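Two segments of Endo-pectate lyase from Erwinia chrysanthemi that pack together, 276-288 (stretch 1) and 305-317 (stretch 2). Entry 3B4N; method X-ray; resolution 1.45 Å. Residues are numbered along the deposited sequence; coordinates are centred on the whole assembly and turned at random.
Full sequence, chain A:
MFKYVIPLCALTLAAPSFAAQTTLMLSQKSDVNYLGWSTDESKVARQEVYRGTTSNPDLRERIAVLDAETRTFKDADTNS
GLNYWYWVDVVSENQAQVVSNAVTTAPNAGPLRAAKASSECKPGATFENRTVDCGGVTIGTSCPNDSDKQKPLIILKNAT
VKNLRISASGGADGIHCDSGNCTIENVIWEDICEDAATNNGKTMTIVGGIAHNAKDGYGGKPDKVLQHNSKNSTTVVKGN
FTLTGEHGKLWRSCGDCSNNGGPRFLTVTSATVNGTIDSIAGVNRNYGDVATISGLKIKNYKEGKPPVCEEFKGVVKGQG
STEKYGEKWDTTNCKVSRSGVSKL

Stretch 1 276-288: TIDSIAGVNRNYG
Stretch 2 305-317: KPPVCEEFKGVVK

The two stretches run side by side as parallel strands, 281-284 against 309-313, whose axes approach to 4.7 Å and diverge by 32° in their N-to-C directions. Register is fixed by CA-CA distances: Ala281 pairs with Cys309 (4.8 Å), Gly282 with Glu310 (5.0 Å) and Asn284 with Phe312 (4.8 Å). The bonds alternate as parallel pairing requires: Ala281 N to Val308 O 2.8 Å, Glu310 N to Ala281 O 2.9 Å, Val283 N to Glu310 O 3.0 Å, Phe312 N to Val283 O 2.8 Å, and Arg285 N to Phe312 O 3.0 Å. Strand torsions are extended, from -133/147 at Ala281 to -94/99 at Asn284, and from -103/126 at Cys309 to -135/171 at Phe312.

Before this ladder, both chains kink at paired positions, Ile280 (-95/-58) and Val308 (-92/-75). Ile280 N makes only weak bonds there, 3.2 Å to Val308 O and 3.3 Å to Pro307 O. Upstream, Pro306, which follows a cis peptide bond, points its ring toward stretch 1: its CG lies 3.5 Å from Ile277 CG2 and its CB 3.2 Å from Ile277 O.

On the sheet face bearing Gly282 and Phe312, a bump meets a hollow. Phe312 (chi1 m, chi2 -98°) sends its ring back along the strand, so that CE2 sits 3.6 Å from Gly282 CA. An ideal CB on Gly282 would lie 3.0 Å from Phe312 CE2, a tight approach; the bare glycine leaves room for the ring. Glu310 (m, t, -46°) shares this face. A water links its OE1 (2.7 Å) to Ser279 OG (2.8 Å) and, weakly, to Ala281 O (2.9 Å).

The face of Val283 and Glu311 is built differently. Val283 (m) sets CG2 3.8 Å from Glu311 CG and 4.3 Å from Cys309 SG. Glu311 extends (m, t, 175°) to meet Arg285 (p, t, t, -157°) in a salt bridge, NH1 to OE2 2.9 Å, with the carboxylate oxygen near the guanidinium plane.

The second hollow is at Gly314 (-90/157). Its ideal CB would clash, at 2.6 Å from Asn284 CG and 2.9 Å from Tyr287 CE1. Stretch 1 closes around it through the 3-10 segment 285-287, where Tyr287 N bonds Asn284 O at 3.1 Å. Asn286 (p, -51°) grips the glycine backbone twice: its OD1 accepts from Gly314 N at 2.8 Å, and its ND2 donates to Gly314 O at 2.9 Å. Tyr287 (m, 151°) reaches farther along, its OH 3.3 Å from Val315 CA and 3.8 Å from Val316 CG2.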

# COMPACT_ATOMS: atom_id res chain seq x y z
N THR A 276 -12.29 -0.29 -7.26
CA THR A 276 -12.11 0.29 -8.58
C THR A 276 -10.93 1.25 -8.58
O THR A 276 -10.55 1.78 -7.55
CB THR A 276 -13.36 1.05 -9.04
OG1 THR A 276 -13.62 2.14 -8.14
CG2 THR A 276 -14.56 0.13 -9.08
N ILE A 277 -10.36 1.45 -9.76
CA ILE A 277 -9.22 2.35 -9.88
C ILE A 277 -9.21 2.89 -11.31
O ILE A 277 -9.60 2.19 -12.24
CB ILE A 277 -7.91 1.58 -9.55
CG1 ILE A 277 -6.76 2.58 -9.38
CG2 ILE A 277 -7.61 0.54 -10.62
CD1 ILE A 277 -5.61 2.02 -8.59
N ASP A 278 -8.79 4.14 -11.48
CA ASP A 278 -8.78 4.72 -12.81
C ASP A 278 -7.66 4.20 -13.70
O ASP A 278 -7.86 3.99 -14.89
CB ASP A 278 -8.74 6.25 -12.72
CG ASP A 278 -9.97 6.82 -12.05
OD1 ASP A 278 -11.09 6.34 -12.34
OD2 ASP A 278 -9.84 7.76 -11.24
N SER A 279 -6.48 4.01 -13.11
CA SER A 279 -5.31 3.48 -13.82
C SER A 279 -4.32 3.04 -12.76
O SER A 279 -4.47 3.38 -11.59
CB SER A 279 -4.68 4.54 -14.73
OG SER A 279 -4.25 5.66 -14.00
N ILE A 280 -3.30 2.29 -13.15
CA ILE A 280 -2.33 1.82 -12.18
C ILE A 280 -1.09 2.70 -12.06
O ILE A 280 -0.81 3.22 -10.97
CB ILE A 280 -1.91 0.36 -12.50
CG1 ILE A 280 -3.14 -0.55 -12.47
CG2 ILE A 280 -0.88 -0.13 -11.49
CD1 ILE A 280 -3.83 -0.63 -11.12
N ALA A 281 -0.37 2.90 -13.16
CA ALA A 281 0.86 3.67 -13.14
C ALA A 281 0.96 4.69 -14.26
O ALA A 281 0.48 4.47 -15.36
CB ALA A 281 2.04 2.72 -13.25
N GLY A 282 1.62 5.81 -13.95
CA GLY A 282 1.83 6.87 -14.92
C GLY A 282 3.31 7.22 -14.97
O GLY A 282 3.87 7.73 -13.99
N VAL A 283 3.94 6.94 -16.10
CA VAL A 283 5.37 7.21 -16.30
C VAL A 283 5.58 8.38 -17.25
O VAL A 283 4.82 8.57 -18.19
CB VAL A 283 6.12 5.97 -16.88
CG1 VAL A 283 6.11 4.83 -15.88
CG2 VAL A 283 5.50 5.53 -18.20
N ASN A 284 6.61 9.17 -16.98
CA ASN A 284 6.96 10.28 -17.88
C ASN A 284 8.02 9.64 -18.78
O ASN A 284 9.19 9.54 -18.41
CB ASN A 284 7.58 11.45 -17.11
CG ASN A 284 6.62 12.06 -16.14
OD1 ASN A 284 5.44 12.23 -16.43
ND2 ASN A 284 7.13 12.41 -14.96
N ARG A 285 7.62 9.21 -19.97
CA ARG A 285 8.59 8.55 -20.82
C ARG A 285 9.73 9.44 -21.30
O ARG A 285 10.83 8.95 -21.55
CB ARG A 285 7.91 7.87 -22.01
CG ARG A 285 7.41 8.79 -23.09
CD ARG A 285 6.70 7.97 -24.14
NE ARG A 285 6.39 8.75 -25.32
CZ ARG A 285 5.42 8.45 -26.18
NH1 ARG A 285 4.66 7.38 -25.99
NH2 ARG A 285 5.21 9.24 -27.24
N ASN A 286 9.48 10.74 -21.40
CA ASN A 286 10.54 11.65 -21.84
C ASN A 286 11.65 11.82 -20.79
O ASN A 286 12.74 12.29 -21.11
CB ASN A 286 9.95 13.02 -22.20
CG ASN A 286 9.23 13.67 -21.04
OD1 ASN A 286 8.38 13.06 -20.40
ND2 ASN A 286 9.57 14.93 -20.75
N TYR A 287 11.37 11.43 -19.55
CA TYR A 287 12.35 11.54 -18.48
C TYR A 287 12.99 10.19 -18.16
O TYR A 287 13.76 10.07 -17.21
CB TYR A 287 11.72 12.12 -17.22
CG TYR A 287 11.36 13.60 -17.31
CD1 TYR A 287 10.29 14.11 -16.58
CD2 TYR A 287 12.11 14.48 -18.09
CE1 TYR A 287 9.98 15.46 -16.60
CE2 TYR A 287 11.81 15.85 -18.12
CZ TYR A 287 10.75 16.33 -17.37
OH TYR A 287 10.45 17.67 -17.36
N GLY A 288 12.66 9.17 -18.95
CA GLY A 288 13.24 7.85 -18.77
C GLY A 288 12.64 6.97 -17.69
O GLY A 288 13.25 5.97 -17.32
N LYS A 305 -9.61 -1.88 -18.73
CA LYS A 305 -10.53 -1.57 -17.64
C LYS A 305 -10.05 -2.24 -16.36
O LYS A 305 -10.49 -3.34 -16.00
CB LYS A 305 -11.94 -2.04 -17.99
CG LYS A 305 -12.55 -1.32 -19.19
CD LYS A 305 -13.91 -1.90 -19.57
CE LYS A 305 -14.48 -1.20 -20.79
NZ LYS A 305 -15.79 -1.79 -21.22
N PRO A 306 -9.15 -1.57 -15.63
CA PRO A 306 -8.59 -0.26 -15.96
C PRO A 306 -7.28 -0.34 -16.72
O PRO A 306 -6.66 -1.40 -16.78
CB PRO A 306 -8.37 0.35 -14.59
CG PRO A 306 -7.81 -0.84 -13.84
CD PRO A 306 -8.71 -2.00 -14.29
N PRO A 307 -6.86 0.77 -17.35
CA PRO A 307 -5.58 0.74 -18.06
C PRO A 307 -4.53 0.56 -16.96
O PRO A 307 -4.70 1.07 -15.85
CB PRO A 307 -5.53 2.12 -18.73
CG PRO A 307 -6.46 2.96 -17.93
CD PRO A 307 -7.58 2.03 -17.57
N VAL A 308 -3.47 -0.18 -17.25
CA VAL A 308 -2.45 -0.42 -16.24
C VAL A 308 -1.33 0.62 -16.31
O VAL A 308 -1.29 1.53 -15.48
CB VAL A 308 -1.92 -1.87 -16.37
CG1 VAL A 308 -0.82 -2.14 -15.35
CG2 VAL A 308 -3.09 -2.83 -16.14
N CYS A 309 -0.45 0.52 -17.29
CA CYS A 309 0.64 1.49 -17.41
C CYS A 309 0.34 2.49 -18.51
O CYS A 309 0.05 2.11 -19.64
CB CYS A 309 1.95 0.76 -17.72
SG CYS A 309 3.47 1.77 -17.68
N GLU A 310 0.39 3.77 -18.17
CA GLU A 310 0.14 4.81 -19.16
C GLU A 310 1.37 5.69 -19.27
O GLU A 310 2.02 6.00 -18.27
CB GLU A 310 -1.07 5.66 -18.76
CG GLU A 310 -2.38 4.87 -18.73
CD GLU A 310 -3.57 5.71 -18.36
OE1 GLU A 310 -3.49 6.50 -17.40
OE2 GLU A 310 -4.61 5.59 -19.05
N GLU A 311 1.69 6.07 -20.50
CA GLU A 311 2.84 6.93 -20.77
C GLU A 311 2.40 8.37 -20.93
O GLU A 311 1.35 8.65 -21.51
CB GLU A 311 3.57 6.46 -22.03
CG GLU A 311 4.33 5.16 -21.79
CD GLU A 311 5.06 4.61 -23.01
OE1 GLU A 311 5.78 3.61 -22.84
OE2 GLU A 311 4.91 5.17 -24.12
N PHE A 312 3.19 9.28 -20.36
CA PHE A 312 2.93 10.72 -20.38
C PHE A 312 4.21 11.46 -20.71
O PHE A 312 5.29 10.89 -20.73
CB PHE A 312 2.55 11.22 -18.98
CG PHE A 312 1.26 10.68 -18.46
CD1 PHE A 312 0.09 11.43 -18.57
CD2 PHE A 312 1.21 9.45 -17.81
CE1 PHE A 312 -1.11 10.97 -18.04
CE2 PHE A 312 0.02 8.98 -17.28
CZ PHE A 312 -1.14 9.73 -17.39
N LYS A 313 4.05 12.76 -20.95
CA LYS A 313 5.19 13.63 -21.18
C LYS A 313 5.22 14.48 -19.91
O LYS A 313 4.24 15.13 -19.57
CB LYS A 313 4.97 14.56 -22.37
CG LYS A 313 6.19 15.44 -22.67
CD LYS A 313 5.88 16.54 -23.68
CE LYS A 313 5.01 17.62 -23.07
NZ LYS A 313 4.75 18.75 -24.02
N GLY A 314 6.33 14.43 -19.18
CA GLY A 314 6.46 15.22 -17.98
C GLY A 314 7.06 16.58 -18.30
O GLY A 314 7.74 16.73 -19.32
N VAL A 315 6.82 17.56 -17.45
CA VAL A 315 7.36 18.90 -17.65
C VAL A 315 7.79 19.53 -16.34
O VAL A 315 7.41 19.08 -15.26
CB VAL A 315 6.31 19.87 -18.28
CG1 VAL A 315 5.84 19.34 -19.62
CG2 VAL A 315 5.14 20.06 -17.34
N VAL A 316 8.62 20.56 -16.45
CA VAL A 316 9.06 21.31 -15.28
C VAL A 316 7.95 22.34 -15.07
O VAL A 316 7.46 22.91 -16.05
CB VAL A 316 10.40 22.02 -15.55
CG1 VAL A 316 10.74 22.94 -14.39
CG2 VAL A 316 11.51 20.99 -15.75
N LYS A 317 7.54 22.56 -13.83
CA LYS A 317 6.45 23.50 -13.55
C LYS A 317 6.64 24.83 -14.27
O LYS A 317 7.69 25.46 -14.16
CB LYS A 317 6.33 23.76 -12.05
CG LYS A 317 5.04 24.50 -11.68
CD LYS A 317 4.94 24.80 -10.19
CE LYS A 317 5.82 25.97 -9.79
NZ LYS A 317 5.37 27.26 -10.40
O HOH W 1 -1.80 6.27 -15.30
O HOH W 2 3.36 13.92 -17.04